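Local coordinates for protein aminoglycoside N(3)-acetyltransferase, AAC(3)-IVa (Escherichia coli, PDB 6MN3) that transfers an acetyl group from acetyl-CoA to the 3-amino group of 2-deoxystreptamine antibiotics, probably giving resistance to gentamicin, kanamycin, tobramycin, neomycin and apramycin, at residues E6-E11 against P38-P43; G14-L19 against E48-A53; L27-S32 against L143-G148; R34-L39 against G214-R219; L60-W65 against V86-F91. All coordinates share one frame; numbering follows the deposited sequence.

Interaction 1. Residues E6-E11 against P38-P43; sequences EWRKAE and PLEDGP
Trp7 and Leu39 form a single backbone bridge in which both backbone polar atoms of Trp7, N and O, are used. Trp7 N donates to Pro38 O at 3.3 Å along a nearly straight path (165° at the hydrogen), and Trp7 O accepts from Glu40 N at 2.9 Å. Pro38 O takes a second, weaker contact from Glu6 CA, and it also lies in the plane of the indole at its edge. Leu39 CD2 packs against Trp7 CB at 3.6 Å, and both residues also touch Leu12 of helix 9-19. Arg8 is the N-cap of that helix. Its backbone N is taken by Glu11 OE1 at 3.0 Å, the half of a capping box in which the N3 carboxylate turns back to the N-cap amide; the same oxygen also bonds to Tyr5 OH. Leu39 to Gly42 make a type II turn leading into helix 42-54, and the turn presents two acidic side chains. Glu40, whose side chain is poorly ordered, pairs through OE1 with Arg8 NE at 3.2 Å, by charge alone, because the oxygen stands well out of the guanidinium plane. Asp41 OD2 accepts from Lys9 NZ at 2.8 Å in a salt bridge, met 38° above the carboxylate plane. A water weakly joins Lys9 N to that same oxygen, and Glu48 OE1 is a second, long and weak partner of Lys9 NZ.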
# COMPACT_ATOMS: atom_id res chain seq x y z
N GLU A 6 6.88 17.77 18.72
CA GLU A 6 6.70 16.33 18.87
C GLU A 6 5.22 16.05 19.13
O GLU A 6 4.69 16.41 20.19
CB GLU A 6 7.58 15.80 20.00
CG GLU A 6 9.07 16.07 19.80
CD GLU A 6 9.96 15.24 20.70
OE1 GLU A 6 9.44 14.30 21.35
OE2 GLU A 6 11.18 15.51 20.75
N TRP A 7 4.56 15.42 18.17
CA TRP A 7 3.12 15.22 18.24
C TRP A 7 2.75 14.14 19.25
O TRP A 7 3.37 13.07 19.29
CB TRP A 7 2.57 14.85 16.87
CG TRP A 7 2.64 15.97 15.89
CD1 TRP A 7 3.67 16.28 15.05
CD2 TRP A 7 1.62 16.95 15.64
NE1 TRP A 7 3.36 17.38 14.30
CE2 TRP A 7 2.11 17.81 14.64
CE3 TRP A 7 0.35 17.18 16.16
CZ2 TRP A 7 1.37 18.89 14.15
CZ3 TRP A 7 -0.38 18.25 15.67
CH2 TRP A 7 0.13 19.09 14.68
N ARG A 8 1.74 14.43 20.07
CA ARG A 8 1.25 13.46 21.04
C ARG A 8 0.33 12.45 20.36
O ARG A 8 -0.25 12.70 19.30
CB ARG A 8 0.51 14.17 22.17
CG ARG A 8 1.31 15.27 22.84
CD ARG A 8 2.28 14.70 23.86
NE ARG A 8 3.13 15.74 24.44
CZ ARG A 8 2.85 16.41 25.55
NH1 ARG A 8 1.72 16.16 26.21
NH2 ARG A 8 3.68 17.34 25.99
N LYS A 9 0.20 11.28 21.00
CA LYS A 9 -0.61 10.21 20.44
C LYS A 9 -2.06 10.65 20.27
O LYS A 9 -2.67 10.42 19.21
CB LYS A 9 -0.53 8.97 21.33
CG LYS A 9 0.58 8.01 20.95
CD LYS A 9 1.44 7.65 22.14
CE LYS A 9 0.60 7.06 23.27
NZ LYS A 9 1.44 6.70 24.46
N ALA A 10 -2.64 11.29 21.29
CA ALA A 10 -4.03 11.73 21.20
C ALA A 10 -4.21 12.79 20.11
O ALA A 10 -5.27 12.85 19.49
CB ALA A 10 -4.50 12.26 22.55
N GLU A 11 -3.19 13.61 19.87
CA GLU A 11 -3.28 14.58 18.78
C GLU A 11 -3.34 13.88 17.43
O GLU A 11 -4.10 14.28 16.54
CB GLU A 11 -2.11 15.55 18.83
CG GLU A 11 -2.06 16.41 20.07
CD GLU A 11 -0.91 17.40 20.03
OE1 GLU A 11 0.22 17.01 20.39
OE2 GLU A 11 -1.13 18.56 19.62
N PRO A 38 8.82 14.39 13.91
CA PRO A 38 8.87 13.67 15.19
C PRO A 38 7.54 13.54 15.92
O PRO A 38 6.69 14.43 15.87
CB PRO A 38 9.85 14.52 16.01
CG PRO A 38 9.66 15.89 15.49
CD PRO A 38 9.33 15.76 14.03
N LEU A 39 7.37 12.40 16.60
CA LEU A 39 6.24 12.15 17.47
C LEU A 39 6.74 11.68 18.82
O LEU A 39 7.83 11.11 18.94
CB LEU A 39 5.30 11.08 16.90
CG LEU A 39 5.09 11.04 15.39
CD1 LEU A 39 4.48 9.72 14.99
CD2 LEU A 39 4.20 12.20 14.98
N GLU A 40 5.93 11.91 19.85
CA GLU A 40 6.19 11.27 21.13
C GLU A 40 5.81 9.80 21.04
O GLU A 40 4.71 9.46 20.58
CB GLU A 40 5.40 11.96 22.24
CG GLU A 40 5.87 11.60 23.64
CD GLU A 40 5.69 12.73 24.63
OE1 GLU A 40 4.56 12.93 25.11
OE2 GLU A 40 6.69 13.42 24.92
N ASP A 41 6.73 8.93 21.44
CA ASP A 41 6.65 7.47 21.46
C ASP A 41 6.92 6.85 20.09
O ASP A 41 6.79 5.63 19.95
CB ASP A 41 5.31 6.95 22.00
CG ASP A 41 5.16 7.17 23.50
OD1 ASP A 41 6.14 6.94 24.24
OD2 ASP A 41 4.07 7.60 23.93
N GLY A 42 7.28 7.64 19.08
CA GLY A 42 7.84 7.12 17.85
C GLY A 42 6.88 6.30 17.00
O GLY A 42 5.66 6.51 17.02
N PRO A 43 7.43 5.35 16.24
CA PRO A 43 6.59 4.58 15.30
C PRO A 43 5.48 3.79 15.99
O PRO A 43 4.36 3.72 15.45
CB PRO A 43 7.60 3.66 14.61
CG PRO A 43 8.93 4.32 14.80
CD PRO A 43 8.86 5.00 16.13
O HOH W 1 2.44 10.56 23.33

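Interaction 2. Residues G14-L19 against E48-A53; sequences GQLLNL and EALRAA
Leu16 of helix 9-19 packs between Ala49, Leu50 and Ala53 of helix 42-54, a helix-helix contact lying over the central beta-sheet of the domain. The segment axes approach to 9.5 Å and cross at -50°, close to the angle at which ridges of residues four apart fit into each other's grooves; Ala49 and Ala53 form such a ridge. The alanines of this ridge offer a low surface on which Leu16 packs. Leu16 CB meets Ala53 CB at 4.1 Å, while Leu16 CD1 lies 4.0 Å from Ala49 O and 4.3 Å from Ala49 CB.

The tight part is the inner side. Leu50 starts out away from helix 9-19, yet its CD2 comes back to Leu16, and the two leucines cross at about a right angle. Beneath them lies Leu143 of strand 141-145, touched by Leu16, Leu19 and Leu50, which closes the apolar cluster against the sheet; Leu50 also meets Leu60 and Met62 of strand 59-63. Ile13, nearly one turn before Leu16, adds a further apolar neighbour for the buried Ala49 and Ala53. No hydrogen bond links the two segments.

Toward solvent the packing thins. Exposed Leu17 only grazes the other helix, its CD2 4.2 Å from Ala53 O, and also leans on Pro23. At the inner end, by contrast, a single methyl, Leu50 CD2, sits 3.7 Å from Leu16 CD1 and 3.7 Å from Leu16 CD2.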
# COMPACT_ATOMS: atom_id res chain seq x y z
N GLY A 14 -6.76 12.62 16.67
CA GLY A 14 -7.65 13.69 16.23
C GLY A 14 -7.42 14.07 14.78
O GLY A 14 -8.37 14.28 14.03
N GLN A 15 -6.15 14.15 14.37
CA GLN A 15 -5.84 14.44 12.98
C GLN A 15 -6.38 13.34 12.07
O GLN A 15 -6.93 13.63 11.00
CB GLN A 15 -4.34 14.59 12.79
CG GLN A 15 -3.74 15.85 13.40
CD GLN A 15 -2.23 15.89 13.24
OE1 GLN A 15 -1.55 14.89 13.44
NE2 GLN A 15 -1.71 17.05 12.86
N LEU A 16 -6.24 12.08 12.48
CA LEU A 16 -6.72 10.97 11.66
C LEU A 16 -8.24 10.99 11.53
O LEU A 16 -8.78 10.68 10.46
CB LEU A 16 -6.24 9.65 12.26
CG LEU A 16 -4.76 9.34 12.02
CD1 LEU A 16 -4.22 8.40 13.07
CD2 LEU A 16 -4.58 8.77 10.62
N LEU A 17 -8.94 11.35 12.61
CA LEU A 17 -10.39 11.46 12.52
C LEU A 17 -10.80 12.66 11.68
O LEU A 17 -11.73 12.57 10.86
CB LEU A 17 -11.00 11.55 13.92
CG LEU A 17 -10.92 10.26 14.75
CD1 LEU A 17 -11.31 10.52 16.19
CD2 LEU A 17 -11.80 9.18 14.14
N ASN A 18 -10.12 13.80 11.85
CA ASN A 18 -10.40 14.96 11.03
C ASN A 18 -10.09 14.69 9.56
O ASN A 18 -10.77 15.21 8.67
CB ASN A 18 -9.58 16.16 11.51
CG ASN A 18 -10.13 16.76 12.78
OD1 ASN A 18 -11.34 16.71 13.03
ND2 ASN A 18 -9.25 17.32 13.60
N LEU A 19 -9.06 13.89 9.29
CA LEU A 19 -8.76 13.51 7.92
C LEU A 19 -9.90 12.70 7.31
O LEU A 19 -10.19 12.83 6.11
CB LEU A 19 -7.45 12.72 7.87
CG LEU A 19 -6.87 12.43 6.49
CD1 LEU A 19 -6.61 13.74 5.75
CD2 LEU A 19 -5.60 11.63 6.64
N GLU A 48 -0.20 2.95 17.47
CA GLU A 48 -1.23 3.01 18.50
C GLU A 48 -2.28 4.06 18.16
O GLU A 48 -3.47 3.87 18.44
CB GLU A 48 -0.61 3.30 19.86
CG GLU A 48 -0.08 2.06 20.58
CD GLU A 48 0.63 2.41 21.88
OE1 GLU A 48 0.58 3.59 22.29
OE2 GLU A 48 1.24 1.50 22.48
N ALA A 49 -1.86 5.18 17.57
CA ALA A 49 -2.82 6.20 17.15
C ALA A 49 -3.71 5.68 16.03
O ALA A 49 -4.93 5.90 16.05
CB ALA A 49 -2.09 7.46 16.71
N LEU A 50 -3.13 4.99 15.05
CA LEU A 50 -3.92 4.41 13.97
C LEU A 50 -4.92 3.40 14.50
O LEU A 50 -6.09 3.39 14.09
CB LEU A 50 -3.00 3.76 12.94
CG LEU A 50 -2.17 4.69 12.07
CD1 LEU A 50 -1.12 3.91 11.30
CD2 LEU A 50 -3.06 5.47 11.11
N ARG A 51 -4.49 2.54 15.43
CA ARG A 51 -5.39 1.53 15.96
C ARG A 51 -6.47 2.15 16.84
O ARG A 51 -7.61 1.68 16.85
CB ARG A 51 -4.59 0.49 16.75
CG ARG A 51 -3.55 -0.23 15.91
CD ARG A 51 -3.29 -1.63 16.42
NE ARG A 51 -4.45 -2.50 16.24
CZ ARG A 51 -4.55 -3.72 16.76
NH1 ARG A 51 -3.56 -4.21 17.49
NH2 ARG A 51 -5.64 -4.45 16.55
N ALA A 52 -6.13 3.21 17.57
CA ALA A 52 -7.13 3.88 18.40
C ALA A 52 -8.17 4.59 17.54
O ALA A 52 -9.37 4.55 17.85
CB ALA A 52 -6.45 4.86 19.35
N ALA A 53 -7.73 5.25 16.46
CA ALA A 53 -8.68 5.88 15.56
C ALA A 53 -9.62 4.86 14.93
O ALA A 53 -10.80 5.15 14.69
CB ALA A 53 -7.94 6.66 14.47

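Interaction 3. Residues L27-S32 against L143-G148; sequences LLVHSS and LLLGVG
Strands 26-31 and 141-145 are parallel neighbours in the middle of the mixed sheet, paired as Val29 with Leu143, His30 with Leu144 and Ser31 with Leu145. The bonds run in the alternating parallel pattern: every second residue of strand 141-145, Leu143 and Leu145, bonds to the two residues flanking its partner, while Leu144 turns its backbone bond to Arg219. Leu143 N donates to Leu28 O at 2.8 Å, and Leu143 O accepts from His30 N at 3.0 Å. One step on, Leu145 N donates to His30 O at 2.7 Å and Leu145 O accepts from Ser32 N at 2.9 Å. Both carbonyls, Leu143 O and Leu145 O, also receive a CA-H contact, from Val29 and Ser31.

The Val29, Ser31, Leu143 and Leu145 side chains project to the face that helix 42-54 covers, where Leu143 meets Leu50 and Leu145 meets Leu46. Here Leu143 CB touches Leu27 CD1, and Val29 CG2 is 3.9 Å from Leu143 CB, the Val29 and Leu143 side chains lying side by side. On the other face His30 and Leu144 lie alongside, pointing the same way, and Leu144 CD2 comes 3.5 Å from His30 CD2.

Past the strand, Gly146 takes positive phi and the chain turns so that Val147 bears on the strand end. Ser32 is the N-cap of helix 33-36, its OG weakly bonded to Ser35 N, and Ser32 CB meets Val147 CG1 at 3.6 Å.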
# COMPACT_ATOMS: atom_id res chain seq x y z
N LEU A 27 -8.50 -0.12 7.08
CA LEU A 27 -7.62 0.97 6.68
C LEU A 27 -6.27 0.40 6.27
O LEU A 27 -5.54 -0.15 7.11
CB LEU A 27 -7.47 1.99 7.81
CG LEU A 27 -6.59 3.21 7.52
CD1 LEU A 27 -7.23 4.09 6.45
CD2 LEU A 27 -6.34 4.00 8.79
N LEU A 28 -5.93 0.54 4.99
CA LEU A 28 -4.62 0.16 4.47
C LEU A 28 -3.74 1.40 4.45
O LEU A 28 -4.10 2.42 3.84
CB LEU A 28 -4.73 -0.44 3.08
CG LEU A 28 -3.41 -0.63 2.34
CD1 LEU A 28 -2.54 -1.66 3.06
CD2 LEU A 28 -3.64 -1.04 0.89
N VAL A 29 -2.59 1.33 5.11
CA VAL A 29 -1.74 2.49 5.35
C VAL A 29 -0.39 2.26 4.69
O VAL A 29 0.33 1.32 5.05
CB VAL A 29 -1.57 2.78 6.84
CG1 VAL A 29 -0.59 3.93 7.05
CG2 VAL A 29 -2.92 3.10 7.47
N HIS A 30 -0.05 3.12 3.73
CA HIS A 30 1.30 3.25 3.22
C HIS A 30 1.92 4.48 3.87
O HIS A 30 1.35 5.58 3.80
CB HIS A 30 1.31 3.39 1.70
CG HIS A 30 0.37 2.46 1.00
ND1 HIS A 30 0.73 1.19 0.60
CD2 HIS A 30 -0.92 2.62 0.62
CE1 HIS A 30 -0.29 0.60 0.01
NE2 HIS A 30 -1.31 1.45 0.01
N SER A 31 3.08 4.31 4.50
CA SER A 31 3.62 5.36 5.35
C SER A 31 5.11 5.56 5.11
O SER A 31 5.82 4.66 4.66
CB SER A 31 3.39 5.03 6.83
OG SER A 31 4.05 3.84 7.19
N SER A 32 5.56 6.78 5.42
CA SER A 32 6.97 7.12 5.52
C SER A 32 7.15 7.81 6.86
O SER A 32 6.75 8.97 7.02
CB SER A 32 7.42 8.01 4.37
OG SER A 32 8.47 8.86 4.78
N LEU A 143 -4.78 5.02 3.20
CA LEU A 143 -4.16 6.20 3.79
C LEU A 143 -2.74 6.31 3.25
O LEU A 143 -1.91 5.44 3.51
CB LEU A 143 -4.17 6.11 5.31
CG LEU A 143 -3.43 7.22 6.05
CD1 LEU A 143 -3.99 8.58 5.66
CD2 LEU A 143 -3.51 7.02 7.56
N LEU A 144 -2.48 7.37 2.50
CA LEU A 144 -1.13 7.68 2.03
C LEU A 144 -0.51 8.64 3.03
O LEU A 144 -0.88 9.82 3.09
CB LEU A 144 -1.17 8.28 0.63
CG LEU A 144 -1.84 7.43 -0.46
CD1 LEU A 144 -1.57 8.02 -1.83
CD2 LEU A 144 -1.36 5.99 -0.39
N LEU A 145 0.44 8.14 3.82
CA LEU A 145 0.97 8.85 4.98
C LEU A 145 2.39 9.31 4.67
O LEU A 145 3.36 8.57 4.86
CB LEU A 145 0.92 7.95 6.21
CG LEU A 145 1.12 8.63 7.56
CD1 LEU A 145 0.31 9.91 7.60
CD2 LEU A 145 0.72 7.69 8.68
N GLY A 146 2.52 10.55 4.19
CA GLY A 146 3.82 11.08 3.85
C GLY A 146 4.44 10.48 2.60
O GLY A 146 5.65 10.60 2.41
N VAL A 147 3.63 9.83 1.76
CA VAL A 147 4.08 9.30 0.48
C VAL A 147 3.06 9.68 -0.58
O VAL A 147 1.91 9.99 -0.29
CB VAL A 147 4.27 7.76 0.51
CG1 VAL A 147 5.34 7.37 1.51
CG2 VAL A 147 2.95 7.07 0.82
N GLY A 148 3.51 9.66 -1.83
CA GLY A 148 2.66 9.96 -2.97
C GLY A 148 1.92 8.73 -3.46
O GLY A 148 1.92 7.67 -2.83

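Interaction 4. Residues R34-L39 against G214-R219; sequences RSVRPL and GHAFAR
His215 N donates to Val36 O at 3.2 Å, with 167° at the hydrogen; it is the single hydrogen bond between the two segments. The acceptor is the last carbonyl of helix 33-36. It serves the His215 ring as well, lying in the ring plane at its edge, with Val36 O 3.4 Å from His215 CD2. The first torsion of His215 (chi1 -61°) puts CG anti to the carbonyl carbon, and beyond it CD2 also comes 3.4 Å from Arg37 O. The Pro38 ring, which follows a cis peptide, crosses the imidazole at about a right angle, and Pro38 CD comes 3.3 Å from His215 NE2. The polar end of the imidazole is held elsewhere: His215 NE2 is hydrogen-bonded to Tyr5 O, and the Trp7 indole meets the imidazole edge to face.

Gly214 has positive phi and no side chain, and Gly214 CA faces Val36 CG1 and Leu39 CD2, each at 4.1 Å. Its N is bonded by Gln15 OE1 of helix 9-19. Further along, Ala216 CB packs on two helix residues at once, 3.6 Å from Val36 CG2 and 3.3 Å from Ser35 OG. Ser35 OG, anti to its backbone N (chi1 -174°), is the serine atom that comes nearest Ala216 CB.

Gly214 and His215 are the two central residues of a tight turn, with backbone torsions of type II', between antiparallel strands 208-213 and 216-222. The contact is thus a two-residue beta-hairpin turn at the end of the last two strands of the sheet, seated against the C-terminal end of helix 33-36.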
# COMPACT_ATOMS: atom_id res chain seq x y z
N ARG A 34 9.65 9.05 8.27
CA ARG A 34 10.46 10.26 8.20
C ARG A 34 9.60 11.49 7.97
O ARG A 34 9.93 12.58 8.46
CB ARG A 34 11.51 10.13 7.10
CG ARG A 34 12.55 9.05 7.35
CD ARG A 34 13.64 9.09 6.29
NE ARG A 34 13.11 8.76 4.96
CZ ARG A 34 13.58 9.29 3.83
NH1 ARG A 34 14.57 10.16 3.86
NH2 ARG A 34 13.04 8.93 2.67
N SER A 35 8.50 11.34 7.22
CA SER A 35 7.62 12.47 6.97
C SER A 35 6.77 12.81 8.19
O SER A 35 6.48 13.99 8.44
CB SER A 35 6.73 12.18 5.77
OG SER A 35 5.95 13.31 5.42
N VAL A 36 6.36 11.81 8.96
CA VAL A 36 5.48 12.05 10.10
C VAL A 36 6.28 12.56 11.30
O VAL A 36 5.82 13.43 12.04
CB VAL A 36 4.70 10.77 10.44
CG1 VAL A 36 3.73 11.03 11.57
CG2 VAL A 36 3.98 10.25 9.21
N ARG A 37 7.48 12.01 11.50
CA ARG A 37 8.40 12.33 12.59
C ARG A 37 8.61 13.84 12.70
O ARG A 37 8.56 14.54 11.68
CB ARG A 37 9.73 11.59 12.36
CG ARG A 37 10.97 12.23 12.93
CD ARG A 37 12.16 11.28 12.88
NE ARG A 37 12.81 11.30 11.57
CZ ARG A 37 13.99 10.74 11.32
NH1 ARG A 37 14.64 10.09 12.27
NH2 ARG A 37 14.51 10.81 10.10
N PRO A 38 8.82 14.39 13.91
CA PRO A 38 8.87 13.67 15.19
C PRO A 38 7.54 13.54 15.92
O PRO A 38 6.69 14.43 15.87
CB PRO A 38 9.85 14.52 16.01
CG PRO A 38 9.66 15.89 15.49
CD PRO A 38 9.33 15.76 14.03
N LEU A 39 7.37 12.40 16.60
CA LEU A 39 6.24 12.15 17.47
C LEU A 39 6.74 11.68 18.82
O LEU A 39 7.83 11.11 18.94
CB LEU A 39 5.30 11.08 16.90
CG LEU A 39 5.09 11.04 15.39
CD1 LEU A 39 4.48 9.72 14.99
CD2 LEU A 39 4.20 12.20 14.98
N GLY A 214 0.65 14.24 11.98
CA GLY A 214 1.98 14.59 12.43
C GLY A 214 2.47 15.77 11.61
O GLY A 214 1.77 16.77 11.46
N HIS A 215 3.68 15.66 11.08
CA HIS A 215 4.20 16.66 10.16
C HIS A 215 3.94 16.31 8.70
O HIS A 215 4.32 17.08 7.82
CB HIS A 215 5.71 16.85 10.38
CG HIS A 215 6.06 17.32 11.76
ND1 HIS A 215 6.30 18.64 12.06
CD2 HIS A 215 6.20 16.64 12.92
CE1 HIS A 215 6.58 18.75 13.34
NE2 HIS A 215 6.53 17.55 13.89
N ALA A 216 3.28 15.19 8.44
CA ALA A 216 3.19 14.65 7.09
C ALA A 216 1.95 15.16 6.37
O ALA A 216 0.89 15.33 6.97
CB ALA A 216 3.17 13.12 7.12
N PHE A 217 2.11 15.40 5.07
CA PHE A 217 0.97 15.55 4.17
C PHE A 217 0.32 14.18 3.99
O PHE A 217 0.95 13.25 3.49
CB PHE A 217 1.44 16.13 2.84
CG PHE A 217 0.35 16.31 1.82
CD1 PHE A 217 0.38 15.61 0.63
CD2 PHE A 217 -0.69 17.19 2.05
CE1 PHE A 217 -0.62 15.78 -0.32
CE2 PHE A 217 -1.69 17.36 1.11
CZ PHE A 217 -1.66 16.65 -0.07
N ALA A 218 -0.94 14.05 4.41
CA ALA A 218 -1.64 12.78 4.37
C ALA A 218 -2.78 12.83 3.36
O ALA A 218 -3.46 13.85 3.23
CB ALA A 218 -2.19 12.41 5.75
N ARG A 219 -2.97 11.73 2.65
CA ARG A 219 -4.04 11.60 1.67
C ARG A 219 -4.85 10.35 1.97
O ARG A 219 -4.27 9.29 2.23
CB ARG A 219 -3.48 11.55 0.24
CG ARG A 219 -3.19 12.92 -0.34
CD ARG A 219 -2.37 12.84 -1.60
NE ARG A 219 -0.95 12.64 -1.32
CZ ARG A 219 0.03 13.00 -2.15
NH1 ARG A 219 -0.26 13.58 -3.30
NH2 ARG A 219 1.29 12.77 -1.81

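Interaction 5. Residues L60-W65 against V86-F91; sequences LVMPSW and VVSDTF
Met62 meets the Phe91 ring in a Met-aromatic contact. Its CE stands over one face, 4.2 Å from the ring centroid and 26° off the normal, a CH-pi contact, while Met62 SD approaches obliquely and sits 3.5 Å from Phe91 CB. Extended beyond CG, the Met62 chain reaches from strand 59-63 across to helix 86-91, where Met62 CE also meets Val87 CG1 at 3.7 Å, the two side chains crossing at about a right angle. On the strand side Leu60 slides past the ring in the opposite direction, Leu60 CD2 at 3.7 Å from Phe91 CE1. Leu60 O comes 3.4 Å from Phe91 CZ. Ala107 and Ala109 of strand 106-109 add further packing on Phe91.

Helix 86-91 thus packs on strand 59-63 of the central sheet, their axes 8.2 Å apart and 118° from each other in direction. At the polar edge Ser88 OG lies 3.3 Å from Pro63 O, a weak hydrogen bond whose proton may instead go to another acceptor. Cohesion between helix and strand therefore rests chiefly on dispersion and ring contacts made by a thioether, with the polar edge contributing little.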
# COMPACT_ATOMS: atom_id res chain seq x y z
N LEU A 60 -6.48 -2.68 10.84
CA LEU A 60 -5.38 -1.92 10.26
C LEU A 60 -4.53 -2.84 9.40
O LEU A 60 -4.11 -3.91 9.85
CB LEU A 60 -4.53 -1.28 11.36
CG LEU A 60 -3.22 -0.62 10.93
CD1 LEU A 60 -3.50 0.56 10.02
CD2 LEU A 60 -2.43 -0.20 12.16
N VAL A 61 -4.27 -2.42 8.16
CA VAL A 61 -3.51 -3.22 7.21
C VAL A 61 -2.33 -2.39 6.69
O VAL A 61 -2.47 -1.19 6.44
CB VAL A 61 -4.38 -3.70 6.04
CG1 VAL A 61 -3.66 -4.79 5.26
CG2 VAL A 61 -5.73 -4.20 6.54
N MET A 62 -1.19 -3.04 6.53
CA MET A 62 0.02 -2.42 6.01
C MET A 62 0.74 -3.38 5.08
O MET A 62 0.69 -4.60 5.29
CB MET A 62 0.98 -1.99 7.13
CG MET A 62 0.45 -0.90 8.03
SD MET A 62 1.72 -0.38 9.19
CE MET A 62 0.73 0.44 10.43
N PRO A 63 1.42 -2.87 4.06
CA PRO A 63 2.30 -3.73 3.27
C PRO A 63 3.42 -4.28 4.14
O PRO A 63 3.84 -3.65 5.11
CB PRO A 63 2.84 -2.79 2.18
CG PRO A 63 2.68 -1.42 2.75
CD PRO A 63 1.44 -1.47 3.60
N SER A 64 3.91 -5.46 3.77
CA SER A 64 4.88 -6.15 4.61
C SER A 64 5.69 -7.17 3.83
O SER A 64 5.97 -8.26 4.33
CB SER A 64 4.16 -6.83 5.78
OG SER A 64 5.07 -7.17 6.81
N TRP A 65 6.09 -6.83 2.60
CA TRP A 65 6.86 -7.75 1.78
C TRP A 65 8.36 -7.50 1.95
O TRP A 65 8.79 -6.48 2.47
CB TRP A 65 6.45 -7.64 0.31
CG TRP A 65 6.50 -6.25 -0.25
CD1 TRP A 65 7.61 -5.54 -0.59
CD2 TRP A 65 5.38 -5.41 -0.55
NE1 TRP A 65 7.26 -4.31 -1.08
CE2 TRP A 65 5.89 -4.20 -1.06
CE3 TRP A 65 4.00 -5.56 -0.43
CZ2 TRP A 65 5.07 -3.15 -1.46
CZ3 TRP A 65 3.18 -4.52 -0.82
CH2 TRP A 65 3.72 -3.33 -1.33
N VAL A 86 9.85 2.29 8.47
CA VAL A 86 10.00 1.69 9.80
C VAL A 86 8.65 1.28 10.37
O VAL A 86 8.56 0.30 11.12
CB VAL A 86 10.73 2.68 10.73
CG1 VAL A 86 11.14 1.98 12.02
CG2 VAL A 86 11.93 3.28 10.03
N VAL A 87 7.58 2.01 10.03
CA VAL A 87 6.26 1.68 10.56
C VAL A 87 5.82 0.31 10.07
O VAL A 87 5.30 -0.51 10.85
CB VAL A 87 5.25 2.78 10.19
CG1 VAL A 87 3.86 2.41 10.66
CG2 VAL A 87 5.69 4.12 10.77
N SER A 88 6.01 0.03 8.78
CA SER A 88 5.63 -1.28 8.25
C SER A 88 6.44 -2.40 8.88
O SER A 88 5.90 -3.46 9.21
CB SER A 88 5.79 -1.29 6.73
OG SER A 88 4.72 -0.61 6.10
N ASP A 89 7.75 -2.18 9.06
CA ASP A 89 8.58 -3.21 9.67
C ASP A 89 8.32 -3.33 11.16
O ASP A 89 8.70 -4.35 11.76
CB ASP A 89 10.06 -2.92 9.42
CG ASP A 89 10.93 -4.12 9.67
OD1 ASP A 89 10.64 -5.20 9.10
OD2 ASP A 89 11.92 -4.01 10.43
N THR A 90 7.69 -2.34 11.77
CA THR A 90 7.37 -2.41 13.18
C THR A 90 6.00 -3.03 13.43
O THR A 90 5.81 -3.70 14.45
CB THR A 90 7.41 -1.01 13.81
OG1 THR A 90 8.52 -0.28 13.27
CG2 THR A 90 7.54 -1.10 15.33
N PHE A 91 5.06 -2.83 12.51
CA PHE A 91 3.68 -3.25 12.73
C PHE A 91 3.56 -4.77 12.85
O PHE A 91 2.87 -5.27 13.74
CB PHE A 91 2.81 -2.71 11.59
CG PHE A 91 1.38 -3.16 11.65
CD1 PHE A 91 0.63 -2.98 12.80
CD2 PHE A 91 0.78 -3.74 10.54
CE1 PHE A 91 -0.69 -3.38 12.84
CE2 PHE A 91 -0.54 -4.14 10.58
CZ PHE A 91 -1.28 -3.96 11.73

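In the fold
Interaction 3 is the core, centred about 7 Å from the centre of the chain; interactions 2, 4 and 5 touch it, and interaction 1 stays about 8 Å off at the nearest atoms. Interaction 2 packs on its Leu143; interaction 5 continues the sheet from strand 26-31 to strand 59-63; interaction 4 continues it from strand 141-145 to strand 216-222. Interactions 1 and 2 both use helices 9-19 and 42-54, with centres about 12 Å apart. Interactions 1 and 4 share Pro38 and Leu39, and Trp7 packs on His215. A hydrogen bond from Gly214 N to Gln15 OE1 joins interactions 4 and 2. All five contacts lie away from the zinc site of Cys191, His243, Cys249 and Cys252.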